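Local coordinates for tyrosinase (PDB 5ZRD), which probably uses a pair of copper ions to hydroxylate monophenols to catechols and oxidise these to quinones, and works at acidic pH, at residues Y175-G187 and H198-L212. Residues are numbered along the deposited sequence; the frame is centred on the assembly and turned at random.
Sequences YVTVRYPLSGLVG and HNAKFPLPEKNTELL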
ATOM      1  N   TYR A 175     -23.168  20.117 -16.712  1.00 37.76           N
ATOM      2  CA  TYR A 175     -22.041  20.544 -17.522  1.00 36.33           C
ATOM      3  C   TYR A 175     -22.351  20.328 -19.012  1.00 35.56           C
ATOM      4  O   TYR A 175     -22.888  19.287 -19.355  1.00 35.86           O
ATOM      5  CB  TYR A 175     -20.795  19.748 -17.128  1.00 38.19           C
ATOM      6  CG  TYR A 175     -19.663  19.996 -18.083  1.00 37.82           C
ATOM      7  CD1 TYR A 175     -18.951  21.188 -18.035  1.00 32.53           C
ATOM      8  CD2 TYR A 175     -19.372  19.080 -19.086  1.00 35.79           C
ATOM      9  CE1 TYR A 175     -17.918  21.427 -18.926  1.00 37.77           C
ATOM     10  CE2 TYR A 175     -18.381  19.334 -20.022  1.00 36.12           C
ATOM     11  CZ  TYR A 175     -17.656  20.515 -19.939  1.00 36.25           C
ATOM     12  OH  TYR A 175     -16.658  20.758 -20.827  1.00 34.29           O
ATOM     13  N   VAL A 176     -22.005  21.269 -19.888  1.00 31.64           N
ATOM     14  CA  VAL A 176     -22.243  21.086 -21.332  1.00 33.46           C
ATOM     15  C   VAL A 176     -20.882  20.979 -22.047  1.00 34.46           C
ATOM     16  O   VAL A 176     -19.923  21.715 -21.766  1.00 33.85           O
ATOM     17  CB  VAL A 176     -23.160  22.194 -21.908  1.00 38.97           C
ATOM     18  CG1 VAL A 176     -22.790  23.574 -21.408  1.00 45.75           C
ATOM     19  CG2 VAL A 176     -23.235  22.234 -23.427  1.00 37.16           C
ATOM     20  N   THR A 177     -20.783  20.042 -22.995  1.00 31.91           N
ATOM     21  CA  THR A 177     -19.503  19.781 -23.610  1.00 28.47           C
ATOM     22  C   THR A 177     -19.164  21.001 -24.441  1.00 30.89           C
ATOM     23  O   THR A 177     -20.117  21.635 -24.943  1.00 30.67           O
ATOM     24  CB  THR A 177     -19.497  18.491 -24.433  1.00 25.77           C
ATOM     25  OG1 THR A 177     -20.511  18.546 -25.431  1.00 27.25           O
ATOM     26  CG2 THR A 177     -19.734  17.256 -23.590  1.00 27.49           C
ATOM     27  N   VAL A 178     -17.860  21.296 -24.567  1.00 29.57           N
ATOM     28  CA  VAL A 178     -17.414  22.382 -25.425  1.00 31.03           C
ATOM     29  C   VAL A 178     -16.285  21.932 -26.346  1.00 30.47           C
ATOM     30  O   VAL A 178     -15.532  21.060 -26.035  1.00 32.93           O
ATOM     31  CB  VAL A 178     -16.952  23.603 -24.601  1.00 34.53           C
ATOM     32  CG1 VAL A 178     -18.086  24.094 -23.725  1.00 35.05           C
ATOM     33  CG2 VAL A 178     -15.704  23.330 -23.762  1.00 34.68           C
ATOM     34  N   ARG A 179     -16.193  22.652 -27.451  1.00 29.69           N
ATOM     35  CA  ARG A 179     -15.194  22.542 -28.468  1.00 30.47           C
ATOM     36  C   ARG A 179     -14.409  23.851 -28.513  1.00 32.17           C
ATOM     37  O   ARG A 179     -14.820  24.858 -27.917  1.00 29.95           O
ATOM     38  CB  ARG A 179     -15.882  22.298 -29.813  1.00 31.77           C
ATOM     39  CG  ARG A 179     -16.580  20.941 -29.908  1.00 29.36           C
ATOM     40  CD  ARG A 179     -17.622  20.903 -31.006  1.00 30.91           C
ATOM     41  NE  ARG A 179     -18.397  19.657 -30.951  1.00 30.67           N
ATOM     42  CZ  ARG A 179     -19.503  19.471 -31.637  1.00 30.13           C
ATOM     43  NH1 ARG A 179     -19.823  20.348 -32.573  1.00 30.16           N
ATOM     44  NH2 ARG A 179     -20.298  18.442 -31.381  1.00 29.27           N
ATOM     45  N   TYR A 180     -13.258  23.798 -29.163  1.00 32.42           N
ATOM     46  CA  TYR A 180     -12.520  24.980 -29.517  1.00 31.69           C
ATOM     47  C   TYR A 180     -13.519  26.024 -30.020  1.00 32.61           C
ATOM     48  O   TYR A 180     -14.360  25.680 -30.813  1.00 30.59           O
ATOM     49  CB  TYR A 180     -11.509  24.606 -30.588  1.00 33.28           C
ATOM     50  CG  TYR A 180     -10.692  25.712 -31.190  1.00 34.67           C
ATOM     51  CD1 TYR A 180     -11.161  26.441 -32.279  1.00 38.09           C
ATOM     52  CD2 TYR A 180      -9.413  25.977 -30.732  1.00 36.55           C
ATOM     53  CE1 TYR A 180     -10.411  27.461 -32.845  1.00 34.20           C
ATOM     54  CE2 TYR A 180      -8.641  26.981 -31.294  1.00 38.43           C
ATOM     55  CZ  TYR A 180      -9.139  27.719 -32.364  1.00 38.71           C
ATOM     56  OH  TYR A 180      -8.346  28.649 -32.968  1.00 41.34           O
ATOM     57  N   PRO A 181     -13.418  27.275 -29.575  1.00 33.41           N
ATOM     58  CA  PRO A 181     -12.225  27.813 -28.848  1.00 32.31           C
ATOM     59  C   PRO A 181     -12.468  27.921 -27.341  1.00 29.71           C
ATOM     60  O   PRO A 181     -11.756  28.642 -26.656  1.00 30.52           O
ATOM     61  CB  PRO A 181     -12.085  29.232 -29.413  1.00 33.51           C
ATOM     62  CG  PRO A 181     -13.536  29.641 -29.525  1.00 33.34           C
ATOM     63  CD  PRO A 181     -14.273  28.394 -29.994  1.00 32.04           C
ATOM     64  N   LEU A 182     -13.440  27.179 -26.837  1.00 33.14           N
ATOM     65  CA  LEU A 182     -13.828  27.230 -25.402  1.00 33.94           C
ATOM     66  C   LEU A 182     -13.092  26.176 -24.554  1.00 34.65           C
ATOM     67  O   LEU A 182     -12.565  25.161 -25.056  1.00 29.93           O
ATOM     68  CB  LEU A 182     -15.340  27.019 -25.287  1.00 35.28           C
ATOM     69  CG  LEU A 182     -16.217  28.066 -25.976  1.00 33.84           C
ATOM     70  CD1 LEU A 182     -17.690  27.866 -25.599  1.00 34.21           C
ATOM     71  CD2 LEU A 182     -15.770  29.458 -25.582  1.00 34.00           C
ATOM     72  N   SER A 183     -13.105  26.446 -23.241  1.00 32.39           N
ATOM     73  CA  SER A 183     -12.580  25.580 -22.226  1.00 31.10           C
ATOM     74  C   SER A 183     -13.707  25.005 -21.360  1.00 32.15           C
ATOM     75  O   SER A 183     -14.688  25.698 -20.986  1.00 29.24           O
ATOM     76  CB  SER A 183     -11.598  26.331 -21.389  1.00 34.41           C
ATOM     77  OG  SER A 183     -10.952  25.463 -20.476  1.00 34.92           O
ATOM     78  N   GLY A 184     -13.557  23.736 -20.990  1.00 32.19           N
ATOM     79  CA  GLY A 184     -14.484  23.157 -20.005  1.00 31.09           C
ATOM     80  C   GLY A 184     -13.804  22.353 -18.912  1.00 27.13           C
ATOM     81  O   GLY A 184     -14.380  21.419 -18.420  1.00 27.72           O
ATOM     82  N   LEU A 185     -12.631  22.748 -18.465  1.00 27.93           N
ATOM     83  CA  LEU A 185     -11.994  22.065 -17.333  1.00 29.64           C
ATOM     84  C   LEU A 185     -12.371  22.843 -16.058  1.00 30.61           C
ATOM     85  O   LEU A 185     -12.045  24.012 -15.956  1.00 31.00           O
ATOM     86  CB  LEU A 185     -10.484  22.022 -17.581  1.00 27.63           C
ATOM     87  CG  LEU A 185      -9.692  21.029 -16.744  1.00 31.72           C
ATOM     88  CD1 LEU A 185      -9.906  19.580 -17.219  1.00 34.16           C
ATOM     89  CD2 LEU A 185      -8.210  21.390 -16.779  1.00 32.50           C
ATOM     90  N   VAL A 186     -13.089  22.225 -15.128  1.00 31.05           N
ATOM     91  CA  VAL A 186     -13.828  22.979 -14.090  1.00 30.39           C
ATOM     92  C   VAL A 186     -13.752  22.321 -12.690  1.00 32.01           C
ATOM     93  O   VAL A 186     -14.428  22.786 -11.755  1.00 33.98           O
ATOM     94  CB  VAL A 186     -15.294  23.169 -14.527  1.00 31.55           C
ATOM     95  CG1 VAL A 186     -15.395  24.073 -15.726  1.00 34.97           C
ATOM     96  CG2 VAL A 186     -16.026  21.873 -14.812  1.00 31.55           C
ATOM     97  N   GLY A 187     -12.965  21.269 -12.484  1.00 30.73           N
ATOM     98  CA  GLY A 187     -13.114  20.473 -11.274  1.00 33.02           C
ATOM     99  C   GLY A 187     -12.313  20.988 -10.087  1.00 33.73           C
ATOM    100  O   GLY A 187     -12.491  20.500  -8.999  1.00 34.82           O
ATOM    101  N   HIS A 198     -10.805  32.598 -19.762  1.00 39.62           N
ATOM    102  CA  HIS A 198     -10.644  32.130 -21.142  1.00 37.32           C
ATOM    103  C   HIS A 198     -11.960  32.260 -21.928  1.00 37.54           C
ATOM    104  O   HIS A 198     -11.987  32.842 -23.047  1.00 38.45           O
ATOM    105  CB  HIS A 198     -10.078  30.696 -21.195  1.00 39.42           C
ATOM    106  CG  HIS A 198      -9.973  30.196 -22.594  1.00 34.43           C
ATOM    107  ND1 HIS A 198      -8.774  30.188 -23.297  1.00 33.93           N
ATOM    108  CD2 HIS A 198     -10.939  29.786 -23.446  1.00 32.79           C
ATOM    109  CE1 HIS A 198      -9.004  29.748 -24.519  1.00 35.02           C
ATOM    110  NE2 HIS A 198     -10.348  29.519 -24.648  1.00 32.99           N
ATOM    111  N   ASN A 199     -13.056  31.763 -21.381  1.00 35.71           N
ATOM    112  CA  ASN A 199     -14.295  31.774 -22.167  1.00 38.62           C
ATOM    113  C   ASN A 199     -14.857  33.201 -22.325  1.00 47.65           C
ATOM    114  O   ASN A 199     -15.556  33.472 -23.308  1.00 41.66           O
ATOM    115  CB  ASN A 199     -15.329  30.825 -21.574  1.00 35.34           C
ATOM    116  CG  ASN A 199     -14.957  29.369 -21.798  1.00 38.82           C
ATOM    117  OD1 ASN A 199     -13.993  29.065 -22.511  1.00 35.71           O
ATOM    118  ND2 ASN A 199     -15.730  28.461 -21.226  1.00 36.61           N
ATOM    119  N   ALA A 200     -14.585  34.101 -21.369  1.00 50.95           N
ATOM    120  CA  ALA A 200     -15.004  35.508 -21.516  1.00 53.44           C
ATOM    121  C   ALA A 200     -14.437  36.082 -22.825  1.00 50.22           C
ATOM    122  O   ALA A 200     -15.092  36.896 -23.448  1.00 46.89           O
ATOM    123  CB  ALA A 200     -14.562  36.328 -20.320  1.00 54.27           C
ATOM    124  N   LYS A 201     -13.267  35.611 -23.276  1.00 45.66           N
ATOM    125  CA  LYS A 201     -12.690  36.093 -24.538  1.00 46.82           C
ATOM    126  C   LYS A 201     -13.436  35.565 -25.771  1.00 43.93           C
ATOM    127  O   LYS A 201     -13.038  35.900 -26.871  1.00 43.81           O
ATOM    128  CB  LYS A 201     -11.228  35.677 -24.670  1.00 49.23           C
ATOM    129  CG  LYS A 201     -10.311  36.276 -23.619  1.00 56.54           C
ATOM    130  CD  LYS A 201      -8.877  35.797 -23.682  1.00 60.76           C
ATOM    131  CE  LYS A 201      -8.196  35.941 -22.335  1.00 64.89           C
ATOM    132  NZ  LYS A 201      -6.788  35.486 -22.373  1.00 69.04           N
ATOM    133  N   PHE A 202     -14.498  34.766 -25.633  1.00 46.03           N
ATOM    134  CA  PHE A 202     -15.063  34.091 -26.814  1.00 44.23           C
ATOM    135  C   PHE A 202     -16.579  33.977 -26.693  1.00 48.85           C
ATOM    136  O   PHE A 202     -17.126  32.872 -26.802  1.00 51.81           O
ATOM    137  CB  PHE A 202     -14.439  32.706 -27.006  1.00 39.52           C
ATOM    138  CG  PHE A 202     -12.990  32.748 -27.395  1.00 36.54           C
ATOM    139  CD1 PHE A 202     -12.625  33.063 -28.691  1.00 35.58           C
ATOM    140  CD2 PHE A 202     -11.997  32.507 -26.465  1.00 36.89           C
ATOM    141  CE1 PHE A 202     -11.292  33.114 -29.057  1.00 34.68           C
ATOM    142  CE2 PHE A 202     -10.663  32.563 -26.831  1.00 37.27           C
ATOM    143  CZ  PHE A 202     -10.312  32.872 -28.126  1.00 36.71           C
ATOM    144  N   PRO A 203     -17.258  35.128 -26.546  1.00 54.91           N
ATOM    145  CA  PRO A 203     -18.679  35.187 -26.150  1.00 50.86           C
ATOM    146  C   PRO A 203     -19.707  34.919 -27.254  1.00 50.49           C
ATOM    147  O   PRO A 203     -20.853  34.723 -26.942  1.00 50.83           O
ATOM    148  CB  PRO A 203     -18.913  36.639 -25.705  1.00 52.58           C
ATOM    149  CG  PRO A 203     -17.647  37.406 -26.091  1.00 52.04           C
ATOM    150  CD  PRO A 203     -16.802  36.470 -26.929  1.00 50.46           C
ATOM    151  N   LEU A 204     -19.303  34.947 -28.519  1.00 56.08           N
ATOM    152  CA  LEU A 204     -20.242  34.916 -29.643  1.00 54.07           C
ATOM    153  C   LEU A 204     -20.225  33.534 -30.308  1.00 52.23           C
ATOM    154  O   LEU A 204     -19.298  33.232 -31.072  1.00 50.74           O
ATOM    155  CB  LEU A 204     -19.809  36.006 -30.628  1.00 60.14           C
ATOM    156  CG  LEU A 204     -20.093  37.429 -30.150  1.00 64.95           C
ATOM    157  CD1 LEU A 204     -19.276  38.459 -30.927  1.00 65.33           C
ATOM    158  CD2 LEU A 204     -21.592  37.710 -30.232  1.00 65.67           C
ATOM    159  N   PRO A 205     -21.251  32.710 -30.051  1.00 49.73           N
ATOM    160  CA  PRO A 205     -21.427  31.413 -30.710  1.00 51.56           C
ATOM    161  C   PRO A 205     -21.062  31.398 -32.205  1.00 54.21           C
ATOM    162  O   PRO A 205     -20.332  30.495 -32.613  1.00 57.24           O
ATOM    163  CB  PRO A 205     -22.920  31.109 -30.543  1.00 50.65           C
ATOM    164  CG  PRO A 205     -23.248  31.689 -29.191  1.00 51.50           C
ATOM    165  CD  PRO A 205     -22.313  32.869 -29.037  1.00 51.51           C
ATOM    166  N   GLU A 206     -21.529  32.365 -33.007  1.00 49.75           N
ATOM    167  CA  GLU A 206     -21.355  32.255 -34.463  1.00 55.86           C
ATOM    168  C   GLU A 206     -19.873  32.454 -34.792  1.00 50.08           C
ATOM    169  O   GLU A 206     -19.348  31.784 -35.660  1.00 54.96           O
ATOM    170  CB  GLU A 206     -22.223  33.239 -35.257  1.00 66.15           C
ATOM    171  CG  GLU A 206     -23.709  33.139 -34.937  1.00 88.29           C
ATOM    172  CD  GLU A 206     -24.640  33.279 -36.133  1.00104.57           C
ATOM    173  OE1 GLU A 206     -24.725  34.402 -36.689  1.00105.42           O
ATOM    174  OE2 GLU A 206     -25.280  32.263 -36.511  1.00105.26           O
ATOM    175  N   LYS A 207     -19.221  33.370 -34.094  1.00 46.02           N
ATOM    176  CA  LYS A 207     -17.817  33.653 -34.326  1.00 43.95           C
ATOM    177  C   LYS A 207     -16.969  32.429 -33.921  1.00 41.86           C
ATOM    178  O   LYS A 207     -16.002  32.053 -34.619  1.00 38.80           O
ATOM    179  CB  LYS A 207     -17.463  34.921 -33.552  1.00 48.55           C
ATOM    180  CG  LYS A 207     -15.978  35.187 -33.360  1.00 55.71           C
ATOM    181  CD  LYS A 207     -15.217  35.444 -34.645  1.00 55.71           C
ATOM    182  CE  LYS A 207     -14.082  36.419 -34.412  1.00 62.42           C
ATOM    183  NZ  LYS A 207     -13.098  36.365 -35.513  1.00 65.70           N
ATOM    184  N   ASN A 208     -17.369  31.799 -32.809  1.00 37.97           N
ATOM    185  CA  ASN A 208     -16.739  30.606 -32.272  1.00 36.30           C
ATOM    186  C   ASN A 208     -16.744  29.500 -33.339  1.00 36.46           C
ATOM    187  O   ASN A 208     -15.704  28.967 -33.631  1.00 32.76           O
ATOM    188  CB  ASN A 208     -17.393  30.199 -30.942  1.00 36.82           C
ATOM    189  CG  ASN A 208     -17.051  31.163 -29.822  1.00 37.17           C
ATOM    190  OD1 ASN A 208     -16.154  31.997 -29.964  1.00 40.68           O
ATOM    191  ND2 ASN A 208     -17.738  31.054 -28.699  1.00 38.82           N
ATOM    192  N   THR A 209     -17.900  29.218 -33.945  1.00 37.99           N
ATOM    193  CA  THR A 209     -18.036  28.248 -35.050  1.00 40.93           C
ATOM    194  C   THR A 209     -17.153  28.618 -36.251  1.00 42.35           C
ATOM    195  O   THR A 209     -16.601  27.730 -36.926  1.00 42.77           O
ATOM    196  CB  THR A 209     -19.495  28.163 -35.516  1.00 41.27           C
ATOM    197  OG1 THR A 209     -20.248  27.655 -34.432  1.00 38.17           O
ATOM    198  CG2 THR A 209     -19.721  27.283 -36.725  1.00 39.69           C
ATOM    199  N   GLU A 210     -17.044  29.905 -36.553  1.00 42.50           N
ATOM    200  CA  GLU A 210     -16.122  30.338 -37.644  1.00 47.16           C
ATOM    201  C   GLU A 210     -14.675  30.004 -37.260  1.00 41.60           C
ATOM    202  O   GLU A 210     -13.928  29.451 -38.086  1.00 42.62           O
ATOM    203  CB  GLU A 210     -16.284  31.830 -37.980  1.00 47.37           C
ATOM    204  CG  GLU A 210     -17.611  32.134 -38.675  1.00 54.98           C
ATOM    205  CD  GLU A 210     -17.970  33.607 -38.829  1.00 61.54           C
ATOM    206  OE1 GLU A 210     -17.060  34.453 -38.787  1.00 57.00           O
ATOM    207  OE2 GLU A 210     -19.172  33.901 -38.982  1.00 67.87           O
ATOM    208  N   LEU A 211     -14.291  30.340 -36.029  1.00 37.18           N
ATOM    209  CA  LEU A 211     -12.945  30.052 -35.572  1.00 37.48           C
ATOM    210  C   LEU A 211     -12.671  28.539 -35.634  1.00 33.82           C
ATOM    211  O   LEU A 211     -11.562  28.104 -36.048  1.00 34.14           O
ATOM    212  CB  LEU A 211     -12.778  30.575 -34.144  1.00 38.81           C
ATOM    213  CG  LEU A 211     -12.613  32.093 -34.011  1.00 41.78           C
ATOM    214  CD1 LEU A 211     -12.617  32.501 -32.545  1.00 42.20           C
ATOM    215  CD2 LEU A 211     -11.332  32.577 -34.678  1.00 37.25           C
ATOM    216  N   LEU A 212     -13.653  27.736 -35.227  1.00 30.65           N
ATOM    217  CA  LEU A 212     -13.442  26.300 -35.189  1.00 32.06           C
ATOM    218  C   LEU A 212     -13.286  25.818 -36.637  1.00 32.34           C
ATOM    219  O   LEU A 212     -12.398  25.041 -36.947  1.00 33.83           O
ATOM    220  CB  LEU A 212     -14.607  25.630 -34.455  1.00 33.32           C
ATOM    221  CG  LEU A 212     -14.731  24.110 -34.608  1.00 32.37           C
ATOM    222  CD1 LEU A 212     -13.471  23.405 -34.143  1.00 38.48           C
ATOM    223  CD2 LEU A 212     -15.906  23.590 -33.837  1.00 30.48           C
TER
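Leu-182 and Pro-181, at the bend of the loop 175-187, come against the end of helix 189-200, the linker after it and the first turns of helix 205-221, with CA atoms 5.6 Å apart at Leu-182 and Asn-199 and 6.3 Å apart at Pro-181 and Asn-208. The hydrogen bond from Leu-182 N to Arg-179 O closes a type VIa turn over the cis peptide bond between Tyr-180 and Pro-181. Asn-199 lays its amide along the backbone of Ser-183 and grips it twice: OD1 takes the N-H on a lone pair, nearly straight at 170°, while ND2 gives to Ser-183 O at 3.0 Å, again on a lone pair. One residue earlier, His-198 swings its ring toward the loop, CG anti to the backbone N (chi1 177°), and NE2 donates to Pro-181 O at 2.6 Å, with the oxygen in the ring plane. Beside these bonds the proline ring packs between the Phe-202 ring and the Asn-208 side chain. Its CB sits over one face of Phe-202, a CH-pi contact 4.0 Å from the ring centroid, and its CG meets Asn-208 OD1 at 3.5 Å. Asn-208 is itself held by ND2, which reaches back to Phe-202 O at 2.7 Å, tying the second helix to the linker before it. Leu-182 CD2 slips in beside Phe-202 CB. Farther along, Tyr-180 turns a ring edge to the helix backbone, CE1 lying 3.5 Å from Leu-211 O, and Leu-212 CB lies against Tyr-180 O. Arg-179 points its guanidinium elsewhere, to a salt bridge with Asp-313, and Ser-183 OG is hydrogen-bonded to Thr-195 OG1 in helix 189-200. A cis-proline type VI turn is thus docked on two consecutive helices of the tyrosinase central domain, contributing no ligand to the dicopper site.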